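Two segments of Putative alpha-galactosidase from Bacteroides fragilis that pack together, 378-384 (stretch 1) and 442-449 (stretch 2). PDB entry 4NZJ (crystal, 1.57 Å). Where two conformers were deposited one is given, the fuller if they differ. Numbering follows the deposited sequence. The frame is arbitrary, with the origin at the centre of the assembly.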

# COMPACT_ATOMS: atom_id res chain seq x y z
N PRO A 378 4.96 -13.45 0.45
CA PRO A 378 5.77 -12.85 -0.62
C PRO A 378 5.13 -12.92 -2.01
O PRO A 378 5.30 -12.00 -2.80
N ASP A 379 4.44 -14.02 -2.30
CA ASP A 379 3.80 -14.21 -3.61
C ASP A 379 2.65 -13.24 -3.81
O ASP A 379 2.49 -12.67 -4.89
N LEU A 380 1.83 -13.05 -2.78
CA LEU A 380 0.70 -12.13 -2.87
C LEU A 380 1.17 -10.68 -2.99
O LEU A 380 0.64 -9.92 -3.79
N ILE A 381 2.19 -10.32 -2.22
CA ILE A 381 2.76 -8.98 -2.33
C ILE A 381 3.37 -8.76 -3.72
O ILE A 381 3.21 -7.69 -4.32
N ALA A 382 4.06 -9.77 -4.25
CA ALA A 382 4.64 -9.67 -5.58
C ALA A 382 3.56 -9.41 -6.64
O ALA A 382 3.77 -8.63 -7.57
N ILE A 383 2.41 -10.04 -6.48
CA ILE A 383 1.26 -9.77 -7.34
C ILE A 383 0.78 -8.32 -7.18
O ILE A 383 0.61 -7.62 -8.17
N ASN A 384 0.58 -7.87 -5.94
CA ASN A 384 0.20 -6.47 -5.67
C ASN A 384 1.14 -5.47 -6.31
O ASN A 384 0.72 -4.44 -6.86
N ILE A 442 0.95 -23.78 -14.61
CA ILE A 442 0.20 -23.21 -13.49
C ILE A 442 1.05 -23.21 -12.22
O ILE A 442 1.57 -24.26 -11.83
N TYR A 443 1.19 -22.05 -11.60
CA TYR A 443 1.81 -21.92 -10.29
C TYR A 443 0.71 -21.79 -9.24
O TYR A 443 -0.16 -20.93 -9.36
N CYS A 444 0.76 -22.65 -8.22
CA CYS A 444 -0.22 -22.63 -7.14
C CYS A 444 0.40 -21.98 -5.90
O CYS A 444 1.40 -22.45 -5.36
N LEU A 445 -0.20 -20.88 -5.45
CA LEU A 445 0.32 -20.18 -4.27
C LEU A 445 0.08 -20.95 -2.97
O LEU A 445 0.82 -20.75 -2.01
N ASP A 446 -0.94 -21.81 -2.93
CA ASP A 446 -1.29 -22.55 -1.72
C ASP A 446 -0.15 -23.47 -1.27
O ASP A 446 0.12 -23.60 -0.07
N ASN A 447 0.50 -24.12 -2.23
CA ASN A 447 1.59 -25.06 -1.94
C ASN A 447 2.93 -24.74 -2.63
O ASN A 447 3.88 -25.52 -2.51
N HIS A 448 2.99 -23.62 -3.34
CA HIS A 448 4.21 -23.13 -4.00
C HIS A 448 4.74 -24.08 -5.08
O HIS A 448 5.94 -24.13 -5.35
N LEU A 449 3.83 -24.82 -5.71
CA LEU A 449 4.19 -25.81 -6.72
C LEU A 449 3.81 -25.33 -8.11
O LEU A 449 2.82 -24.63 -8.29

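A single carboxylate oxygen, OD2 of Asp379, gathers nearly all the polar chemistry of this small contact, which buries only 207 Å² between a helix (378-384) and the strand end and turn of 442-449. Tyr443 OH donates a short hydrogen bond to Asp379 OD2 (2.6 Å), with the oxygen lying near the plane of the phenol ring, at its edge. The Tyr443 side chain (chi1 t) points toward the helix and reaches it through this hydroxyl. Water 1 donates to the same Asp379 OD2 (2.8 Å) and also to Leu445 O (2.7 Å), so it ties the carboxylate to the backbone of the turn. His448, whose phi of 62° is positive, starts sideways with chi1 m, but its ring end comes nearer, bringing CD2 within 3.4 Å of Asp379 OD2. Its NE2 shares a hydrogen bond with water 2 (3.3 Å), which weakly accepts from Asp379 N (3.3 Å); this amide lies in the first turn of the segment, where no helical acceptor within the stretch serves it.

Beside this polar cluster, Leu445 supplies the apolar part. It points toward the helix in an m,p rotamer and sets its CD2 methyl among three residues: Asp379 CB at 3.5 Å, Leu380 CD2 at 3.7 Å and Ile383 CD1 at 4.0 Å. Asp379 (chi1 m) thus serves both parts, its methylene against leucine and its carboxylate among the polar groups. Leu380 (m,t) leaves the backbone sideways and only its end draws close, whereas Ile383 (m,t), one helical turn beyond Asp379, points directly toward the other stretch. Cys444 and Asp446, flanking Leu445 in sequence, point away, so Leu445 projects alone from this part of the turn. Ile381, Ala382 and Asn384 lie out of reach.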

# COMPACT_ATOMS: atom_id res chain seq x y z
CB PRO A 378 7.07 -13.65 -0.60
CG PRO A 378 7.06 -14.45 0.66
CD PRO A 378 5.63 -14.63 1.04
CB ASP A 379 3.28 -15.64 -3.76
CG ASP A 379 4.39 -16.65 -3.99
OD1 ASP A 379 5.52 -16.25 -4.30
OD2 ASP A 379 4.11 -17.86 -3.87
CB LEU A 380 -0.25 -12.28 -1.68
CG LEU A 380 -1.06 -13.58 -1.67
CD1 LEU A 380 -1.85 -13.69 -0.38
CD2 LEU A 380 -1.99 -13.65 -2.87
CB ILE A 381 3.77 -8.71 -1.21
CG1 ILE A 381 3.03 -8.65 0.13
CG2 ILE A 381 4.53 -7.42 -1.47
CD1 ILE A 381 3.93 -8.73 1.33
CB ALA A 382 5.44 -10.92 -5.93
CB ILE A 383 0.12 -10.78 -7.08
CG1 ILE A 383 0.53 -12.16 -7.63
CG2 ILE A 383 -1.18 -10.31 -7.71
CD1 ILE A 383 -0.35 -13.30 -7.17
CB ASN A 384 0.16 -6.20 -4.17
CG ASN A 384 -0.24 -4.76 -3.84
OD1 ASN A 384 0.61 -3.92 -3.57
ND2 ASN A 384 -1.55 -4.48 -3.86
CB ILE A 442 -1.10 -24.00 -13.21
CG1 ILE A 442 -1.88 -24.25 -14.51
CG2 ILE A 442 -1.96 -23.27 -12.18
CD1 ILE A 442 -3.09 -25.14 -14.34
CB TYR A 443 2.74 -20.71 -10.23
CG TYR A 443 3.36 -20.47 -8.87
CD1 TYR A 443 4.32 -21.34 -8.37
CD2 TYR A 443 2.99 -19.38 -8.09
CE1 TYR A 443 4.89 -21.13 -7.12
CE2 TYR A 443 3.56 -19.17 -6.84
CZ TYR A 443 4.52 -20.05 -6.37
OH TYR A 443 5.10 -19.85 -5.13
CB CYS A 444 -0.69 -24.05 -6.82
SG CYS A 444 -1.39 -24.95 -8.23
CB LEU A 445 -0.28 -18.77 -4.16
CG LEU A 445 0.41 -17.67 -4.97
CD1 LEU A 445 0.15 -17.82 -6.46
CD2 LEU A 445 -0.06 -16.31 -4.48
CB ASP A 446 -2.60 -23.33 -1.90
CG ASP A 446 -2.50 -24.45 -2.93
OD1 ASP A 446 -1.84 -25.48 -2.65
OD2 ASP A 446 -3.10 -24.34 -4.02
CB ASN A 447 1.14 -26.49 -2.28
CG ASN A 447 0.68 -26.64 -3.72
OD1 ASN A 447 1.07 -25.88 -4.60
ND2 ASN A 447 -0.17 -27.63 -3.97
CB HIS A 448 5.30 -22.82 -2.96
CG HIS A 448 4.85 -21.87 -1.90
ND1 HIS A 448 4.23 -22.30 -0.74
CD2 HIS A 448 4.89 -20.52 -1.83
CE1 HIS A 448 3.93 -21.25 0.00
NE2 HIS A 448 4.32 -20.16 -0.63
CB LEU A 449 3.51 -27.15 -6.44
CG LEU A 449 3.90 -27.85 -5.15
CD1 LEU A 449 3.07 -29.11 -4.96
CD2 LEU A 449 5.39 -28.18 -5.13
O HOH W 1 2.18 -18.46 -1.99
O HOH W 2 3.92 -16.88 -0.65